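Local coordinates for protein second substrate binding domain of putative amino acid ABC transporter (Streptococcus pneumoniae, PDB 4OEN) that probably captures an amino acid outside the cell and delivers it to the membrane-spanning part of an ABC transporter, at residues K4-S9 against E43-N48; D64-G69 against A186-K191; K34-D39 against E199-G204. All coordinates share one frame; numbering follows the deposited sequence.

Interaction 1 (K4-S9 against E43-N48); sequences KYIIAS and EIEITN
The carbonyl oxygen of Glu45 is gripped by one hydrogen bond and one weaker CA-H...O contact. Ile7 N reaches Glu45 O at 2.8 Å along an almost straight N-H line (176°), arriving nearly on the C=O axis. Ile6 CA lies 3.5 Å from Glu45 O in the CA-H...O contact. Tyr5 O is shared in the same way between Glu45 N (2.9 Å, in the carbonyl plane) and the CA-H of Ile44. Further bonds run from Thr47 N to Ile7 O, from Tyr5 N to Glu43 O and, weakly, from Ser9 N to Thr47 O. This ladder joins parallel strands 5-8 and 44-47 of the type II periplasmic binding fold, whose connection includes helix 28-40, a beta-alpha-beta crossover. On the face carrying Ile7 and Ile44 the two side chains cross obliquely, Ile7 CG1 meeting Ile44 CG2 at 3.9 Å; there Ile46 packs on Met30 and Ile33 of that helix. The other face is more polar. The extended Glu45 chain lies alongside Ile6, its OE1 3.7 Å from Ile6 CG1, and Thr47 OG1, turned between its own N and carbonyl carbon (chi1 63°), sits 3.6 Å from Ala8 CB.

Interaction 2 (D64-G69 against A186-K191); sequences DGIIAG and AFAVKK
Ile66 and Ala188 form an antiparallel hydrogen-bonded pair: Ile66 N gives to Ala188 O at 2.9 Å and Ala188 N returns to Ile66 O at 3.0 Å, both donors lying in the acceptor's carbonyl plane. Beside these bonds Ile66 CG2, the branch set between its own N and carbonyl carbon, touches Ala188 CB at 3.7 Å. The ring of Phe187 occupies the other side of the backbone. With CG anti to the backbone N (chi1 171°), the ring reaches across to the backbone of 65-67. Its closest approach there is Phe187 CD1 to Ile66 O, 3.3 Å. Phe187 CZ comes to 3.8 Å from Gly65 CA, where a residue without a side chain admits it. Ile67 CB meets the same ring in plane, at its CD1 edge. Two waters extend the pairing at its ends. One bridges Lys190 N and Asp64 O, accepting from the former; the other accepts from Ala68 N and donates to Ala186 O (2.7 Å). Farther out, Phe187 N bonds Ser83 OG, while Ile66 packs on Ala54, Ile55 and Val58 of helix 51-60. Asp64 OD2 accepts the N-H of Ile6 on the parallel neighbouring strand 5-8. A short parallel strand met by a long antiparallel one, here 180-190, which also pairs with strand 87-96, is consistent with the strand connections between the lobes of type II periplasmic binding proteins.

Interaction 3 (K34-D39 against E199-G204); sequences KAIAKD and EMFNNG
Helix 28-40 meets helix 195-210 almost at right angles in this corner of the type II periplasmic binding fold, where a helix flanking the parallel strands is crossed by one from the end of the chain. The short segments 34-39 and 199-204 cross at 100° with their axes 8.9 Å apart. At the start of the first segment, Lys34 belongs to the sheet side, its chain lying on Ile46, while Ala35 touches Leu208 of the crossing helix. Ile36 carries the contact. Its CG1 stands anti to the carbonyl carbon and chi2 is fully extended, which places CD1 over one face of the Phe201 ring, offset toward the rim. This is a CH-pi contact, Ile36 CD1 lying 3.6 Å from the Phe201 centroid and 18° off the ring normal. Phe187 of strand 180-190 stacks on the opposite face. The other branch of Ile36, CG2, rests on the helix backbone, 3.9 Å from both Phe201 CA and Met200 O, an oxygen that accepts a hydrogen bond from Gly204 N within its own helix. Gly204, lacking a side chain, turns bare backbone to Ile36, and the two CA atoms are 4.8 Å apart. Ala37 points away from the crossing, onto Phe42 and Ile44, and thereby ties the helix to the sheet. The segment ends with Asp39, which points back toward the second helix with CG anti to the backbone N (chi1 177°). Its OD2 accepts a hydrogen bond from Asn207 ND2, one turn farther along that helix, and the same oxygen lies 3.5 Å from Gly204 CA.

In the fold
Interaction 2 is the most buried of the three; interactions 1 and 3 are only partly so. The first two belong to one sheet: strand 5-8 lies between 44-47 and 65-66, and a hydrogen bond between Ser9 OG and Ile67 O ties them directly. Both rely on backbone bonding, a long parallel ladder in interaction 1 and a short antiparallel pair extended by water in interaction 2. Interaction 3 works instead through apolar side-chain contact between helices. It meets interaction 1 where Ala37 and Lys34 pack on Ile44 and Ile46, and interaction 2 at an aromatic contact, so interaction 3 packs against strands of both other contacts.

Interaction 1 (K4-S9 against E43-N48)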
# COMPACT_ATOMS: atom_id res chain seq x y z
N LYS A 4 -15.49 -19.84 -7.61
CA LYS A 4 -16.87 -19.38 -7.75
C LYS A 4 -16.93 -17.86 -7.96
O LYS A 4 -17.43 -17.41 -8.99
CB LYS A 4 -17.70 -19.80 -6.54
CG LYS A 4 -19.06 -19.12 -6.46
CD LYS A 4 -19.67 -19.26 -5.08
CE LYS A 4 -18.61 -19.31 -4.01
NZ LYS A 4 -19.09 -19.95 -2.77
N TYR A 5 -16.44 -17.07 -6.99
CA TYR A 5 -16.24 -15.65 -7.25
C TYR A 5 -14.88 -15.45 -7.87
O TYR A 5 -13.88 -15.97 -7.37
CB TYR A 5 -16.31 -14.80 -5.98
CG TYR A 5 -17.68 -14.68 -5.35
CD1 TYR A 5 -18.66 -13.88 -5.91
CD2 TYR A 5 -17.98 -15.37 -4.18
CE1 TYR A 5 -19.90 -13.76 -5.33
CE2 TYR A 5 -19.22 -15.26 -3.59
CZ TYR A 5 -20.18 -14.46 -4.17
OH TYR A 5 -21.41 -14.36 -3.57
N ILE A 6 -14.82 -14.69 -8.95
CA ILE A 6 -13.55 -14.40 -9.60
C ILE A 6 -12.99 -13.10 -9.07
O ILE A 6 -13.65 -12.07 -9.13
CB ILE A 6 -13.71 -14.32 -11.13
CG1 ILE A 6 -14.22 -15.66 -11.67
CG2 ILE A 6 -12.40 -13.95 -11.79
CD1 ILE A 6 -14.42 -15.66 -13.16
N ILE A 7 -11.77 -13.16 -8.54
CA ILE A 7 -11.13 -11.99 -7.95
C ILE A 7 -9.92 -11.61 -8.77
O ILE A 7 -9.00 -12.39 -8.91
CB ILE A 7 -10.66 -12.23 -6.49
CG1 ILE A 7 -11.81 -12.80 -5.65
CG2 ILE A 7 -10.11 -10.93 -5.89
CD1 ILE A 7 -13.02 -11.89 -5.57
N ALA A 8 -9.93 -10.41 -9.32
CA ALA A 8 -8.85 -9.97 -10.18
C ALA A 8 -7.91 -9.04 -9.43
O ALA A 8 -8.34 -8.26 -8.58
CB ALA A 8 -9.42 -9.29 -11.42
N SER A 9 -6.62 -9.12 -9.76
CA SER A 9 -5.62 -8.34 -9.06
C SER A 9 -4.49 -7.90 -9.97
O SER A 9 -4.47 -8.20 -11.17
CB SER A 9 -5.07 -9.17 -7.88
OG SER A 9 -4.24 -8.38 -7.05
N GLU A 43 -15.97 -19.72 -2.30
CA GLU A 43 -14.82 -20.11 -3.12
C GLU A 43 -14.41 -18.96 -4.01
O GLU A 43 -15.24 -18.16 -4.43
CB GLU A 43 -15.16 -21.34 -3.97
CG GLU A 43 -15.28 -22.63 -3.19
CD GLU A 43 -15.23 -23.85 -4.09
OE1 GLU A 43 -15.37 -23.69 -5.32
OE2 GLU A 43 -15.06 -24.97 -3.56
N ILE A 44 -13.11 -18.88 -4.28
CA ILE A 44 -12.61 -17.86 -5.19
C ILE A 44 -11.64 -18.45 -6.19
O ILE A 44 -11.02 -19.49 -5.96
CB ILE A 44 -11.87 -16.73 -4.46
CG1 ILE A 44 -10.71 -17.29 -3.63
CG2 ILE A 44 -12.84 -15.91 -3.59
CD1 ILE A 44 -9.90 -16.21 -2.88
N GLU A 45 -11.56 -17.78 -7.33
CA GLU A 45 -10.49 -17.99 -8.29
C GLU A 45 -9.80 -16.64 -8.40
O GLU A 45 -10.45 -15.64 -8.64
CB GLU A 45 -10.99 -18.43 -9.65
CG GLU A 45 -9.88 -18.51 -10.69
CD GLU A 45 -10.40 -18.48 -12.11
OE1 GLU A 45 -11.62 -18.25 -12.30
OE2 GLU A 45 -9.60 -18.68 -13.04
N ILE A 46 -8.49 -16.62 -8.21
CA ILE A 46 -7.74 -15.37 -8.28
C ILE A 46 -7.04 -15.29 -9.64
O ILE A 46 -6.47 -16.27 -10.11
CB ILE A 46 -6.69 -15.27 -7.16
CG1 ILE A 46 -7.39 -15.25 -5.80
CG2 ILE A 46 -5.86 -14.04 -7.33
CD1 ILE A 46 -6.42 -15.29 -4.60
N THR A 47 -7.14 -14.13 -10.26
CA THR A 47 -6.40 -13.87 -11.49
C THR A 47 -5.52 -12.64 -11.26
O THR A 47 -5.83 -11.80 -10.42
CB THR A 47 -7.33 -13.64 -12.68
OG1 THR A 47 -8.13 -12.47 -12.46
CG2 THR A 47 -8.23 -14.84 -12.88
N ASN A 48 -4.42 -12.54 -12.00
CA ASN A 48 -3.52 -11.41 -11.84
C ASN A 48 -3.18 -10.77 -13.18
O ASN A 48 -2.03 -10.78 -13.60
CB ASN A 48 -2.23 -11.87 -11.13
CG ASN A 48 -2.51 -12.47 -9.76
OD1 ASN A 48 -2.83 -13.66 -9.64
ND2 ASN A 48 -2.39 -11.65 -8.72

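Interaction 2 (D64-G69 against A186-K191)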
# COMPACT_ATOMS: atom_id res chain seq x y z
N ASP A 64 -15.62 -10.64 -10.50
CA ASP A 64 -16.57 -10.20 -9.50
C ASP A 64 -16.01 -9.13 -8.58
O ASP A 64 -16.74 -8.23 -8.15
CB ASP A 64 -17.07 -11.40 -8.71
CG ASP A 64 -17.73 -12.43 -9.60
OD1 ASP A 64 -18.80 -12.13 -10.16
OD2 ASP A 64 -17.18 -13.54 -9.75
N GLY A 65 -14.73 -9.20 -8.27
CA GLY A 65 -14.14 -8.25 -7.35
C GLY A 65 -12.71 -7.98 -7.71
O GLY A 65 -12.11 -8.72 -8.49
N ILE A 66 -12.18 -6.88 -7.18
CA ILE A 66 -10.78 -6.53 -7.34
C ILE A 66 -10.13 -6.24 -6.00
O ILE A 66 -10.71 -5.57 -5.14
CB ILE A 66 -10.60 -5.33 -8.30
CG1 ILE A 66 -9.12 -4.93 -8.39
CG2 ILE A 66 -11.46 -4.14 -7.89
CD1 ILE A 66 -8.85 -3.84 -9.44
N ILE A 67 -8.93 -6.79 -5.80
CA ILE A 67 -8.13 -6.45 -4.63
C ILE A 67 -6.71 -6.28 -5.15
O ILE A 67 -6.19 -7.17 -5.82
CB ILE A 67 -8.24 -7.51 -3.49
CG1 ILE A 67 -7.71 -6.94 -2.17
CG2 ILE A 67 -7.61 -8.88 -3.88
CD1 ILE A 67 -7.86 -7.91 -0.97
N ALA A 68 -6.12 -5.12 -4.92
CA ALA A 68 -4.83 -4.80 -5.52
C ALA A 68 -4.24 -3.53 -4.94
O ALA A 68 -3.86 -2.62 -5.68
CB ALA A 68 -4.96 -4.65 -7.06
N GLY A 69 -4.18 -3.44 -3.61
CA GLY A 69 -3.72 -2.23 -2.95
C GLY A 69 -4.45 -1.01 -3.48
O GLY A 69 -3.86 0.06 -3.66
N ALA A 186 -8.95 -0.64 -0.11
CA ALA A 186 -10.10 -1.52 0.05
C ALA A 186 -10.29 -2.47 -1.12
O ALA A 186 -9.71 -2.29 -2.18
CB ALA A 186 -11.37 -0.70 0.25
N PHE A 187 -11.12 -3.48 -0.88
CA PHE A 187 -11.62 -4.40 -1.90
C PHE A 187 -12.79 -3.74 -2.61
O PHE A 187 -13.47 -2.89 -2.01
CB PHE A 187 -12.02 -5.71 -1.17
CG PHE A 187 -12.75 -6.71 -2.02
CD1 PHE A 187 -12.06 -7.58 -2.85
CD2 PHE A 187 -14.13 -6.82 -1.93
CE1 PHE A 187 -12.74 -8.53 -3.62
CE2 PHE A 187 -14.82 -7.77 -2.68
CZ PHE A 187 -14.12 -8.62 -3.54
N ALA A 188 -13.03 -4.08 -3.88
CA ALA A 188 -14.11 -3.42 -4.61
C ALA A 188 -14.87 -4.38 -5.50
O ALA A 188 -14.31 -5.35 -6.01
CB ALA A 188 -13.57 -2.26 -5.46
N VAL A 189 -16.15 -4.08 -5.70
CA VAL A 189 -16.99 -4.76 -6.68
C VAL A 189 -17.56 -3.69 -7.60
O VAL A 189 -17.46 -2.48 -7.31
CB VAL A 189 -18.14 -5.56 -6.01
CG1 VAL A 189 -17.56 -6.61 -5.06
CG2 VAL A 189 -19.06 -4.63 -5.26
N LYS A 190 -18.12 -4.11 -8.73
CA LYS A 190 -18.78 -3.15 -9.60
C LYS A 190 -19.95 -2.51 -8.85
O LYS A 190 -20.70 -3.20 -8.17
CB LYS A 190 -19.26 -3.82 -10.89
CG LYS A 190 -19.89 -2.85 -11.88
CD LYS A 190 -20.29 -3.56 -13.16
CE LYS A 190 -20.92 -2.57 -14.14
NZ LYS A 190 -21.28 -3.25 -15.40
N LYS A 191 -20.09 -1.18 -8.96
CA LYS A 191 -21.20 -0.46 -8.31
C LYS A 191 -22.53 -1.16 -8.60
O LYS A 191 -22.88 -1.40 -9.76
CB LYS A 191 -21.26 0.99 -8.79
CG LYS A 191 -22.35 1.82 -8.08
CD LYS A 191 -22.26 3.31 -8.43
CE LYS A 191 -23.09 3.66 -9.66
NZ LYS A 191 -22.91 5.09 -10.08
O HOH W 1 -18.76 -6.87 -9.19
O HOH W 2 -7.31 -3.48 -2.80

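Interaction 3 (K34-D39 against E199-G204)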
# COMPACT_ATOMS: atom_id res chain seq x y z
N LYS A 34 -7.87 -14.80 0.51
CA LYS A 34 -7.96 -16.24 0.76
C LYS A 34 -8.46 -16.54 2.17
O LYS A 34 -9.28 -17.45 2.34
CB LYS A 34 -6.61 -16.90 0.55
CG LYS A 34 -6.18 -16.90 -0.90
CD LYS A 34 -4.78 -17.40 -1.04
CE LYS A 34 -4.26 -17.11 -2.44
NZ LYS A 34 -2.90 -17.65 -2.64
N ALA A 35 -7.97 -15.81 3.16
CA ALA A 35 -8.43 -16.02 4.54
C ALA A 35 -9.89 -15.64 4.73
O ALA A 35 -10.62 -16.27 5.51
CB ALA A 35 -7.55 -15.25 5.52
N ILE A 36 -10.31 -14.59 4.04
CA ILE A 36 -11.69 -14.13 4.13
C ILE A 36 -12.61 -15.14 3.45
O ILE A 36 -13.66 -15.48 3.98
CB ILE A 36 -11.83 -12.73 3.53
CG1 ILE A 36 -11.20 -11.72 4.49
CG2 ILE A 36 -13.29 -12.38 3.26
CD1 ILE A 36 -11.27 -10.26 4.04
N ALA A 37 -12.21 -15.64 2.29
CA ALA A 37 -13.02 -16.62 1.59
C ALA A 37 -13.23 -17.86 2.45
O ALA A 37 -14.33 -18.41 2.53
CB ALA A 37 -12.38 -16.99 0.25
N LYS A 38 -12.17 -18.28 3.12
CA LYS A 38 -12.24 -19.47 3.95
C LYS A 38 -13.08 -19.22 5.20
O LYS A 38 -13.85 -20.09 5.63
CB LYS A 38 -10.83 -19.92 4.32
CG LYS A 38 -10.80 -21.20 5.15
CD LYS A 38 -9.38 -21.70 5.33
CE LYS A 38 -9.36 -23.01 6.11
NZ LYS A 38 -7.99 -23.58 6.21
N ASP A 39 -12.95 -18.03 5.79
CA ASP A 39 -13.71 -17.67 6.98
C ASP A 39 -15.21 -17.60 6.69
O ASP A 39 -16.04 -17.98 7.52
CB ASP A 39 -13.22 -16.33 7.52
CG ASP A 39 -14.02 -15.84 8.72
OD1 ASP A 39 -13.77 -16.36 9.82
OD2 ASP A 39 -14.87 -14.94 8.57
N GLU A 199 -20.51 -7.60 1.64
CA GLU A 199 -20.99 -7.96 2.98
C GLU A 199 -20.08 -9.01 3.63
O GLU A 199 -19.66 -8.86 4.77
CB GLU A 199 -22.43 -8.48 2.92
CG GLU A 199 -23.46 -7.45 2.50
CD GLU A 199 -24.88 -8.02 2.44
OE1 GLU A 199 -25.16 -9.04 3.10
OE2 GLU A 199 -25.72 -7.44 1.71
N MET A 200 -19.78 -10.07 2.88
CA MET A 200 -18.91 -11.13 3.40
C MET A 200 -17.47 -10.67 3.58
O MET A 200 -16.78 -11.10 4.51
CB MET A 200 -18.98 -12.35 2.49
CG MET A 200 -20.32 -13.05 2.57
SD MET A 200 -20.37 -14.61 1.68
CE MET A 200 -20.12 -14.05 -0.01
N PHE A 201 -16.99 -9.80 2.69
CA PHE A 201 -15.63 -9.32 2.86
C PHE A 201 -15.53 -8.55 4.17
O PHE A 201 -14.60 -8.77 4.95
CB PHE A 201 -15.19 -8.43 1.70
CG PHE A 201 -13.75 -7.95 1.81
CD1 PHE A 201 -12.73 -8.63 1.15
CD2 PHE A 201 -13.42 -6.87 2.60
CE1 PHE A 201 -11.41 -8.20 1.26
CE2 PHE A 201 -12.11 -6.43 2.72
CZ PHE A 201 -11.10 -7.10 2.05
N ASN A 202 -16.48 -7.66 4.41
CA ASN A 202 -16.45 -6.85 5.62
C ASN A 202 -16.58 -7.71 6.87
O ASN A 202 -15.93 -7.45 7.87
CB ASN A 202 -17.54 -5.80 5.59
CG ASN A 202 -17.27 -4.70 4.57
OD1 ASN A 202 -16.15 -4.53 4.12
ND2 ASN A 202 -18.31 -3.95 4.23
N ASN A 203 -17.44 -8.73 6.82
CA ASN A 203 -17.60 -9.62 7.97
C ASN A 203 -16.35 -10.46 8.19
O ASN A 203 -15.94 -10.68 9.34
CB ASN A 203 -18.81 -10.53 7.78
CG ASN A 203 -20.12 -9.78 7.92
OD1 ASN A 203 -20.15 -8.68 8.48
ND2 ASN A 203 -21.19 -10.36 7.42
N GLY A 204 -15.77 -10.95 7.10
CA GLY A 204 -14.55 -11.73 7.18
C GLY A 204 -13.41 -10.90 7.74
O GLY A 204 -12.66 -11.36 8.59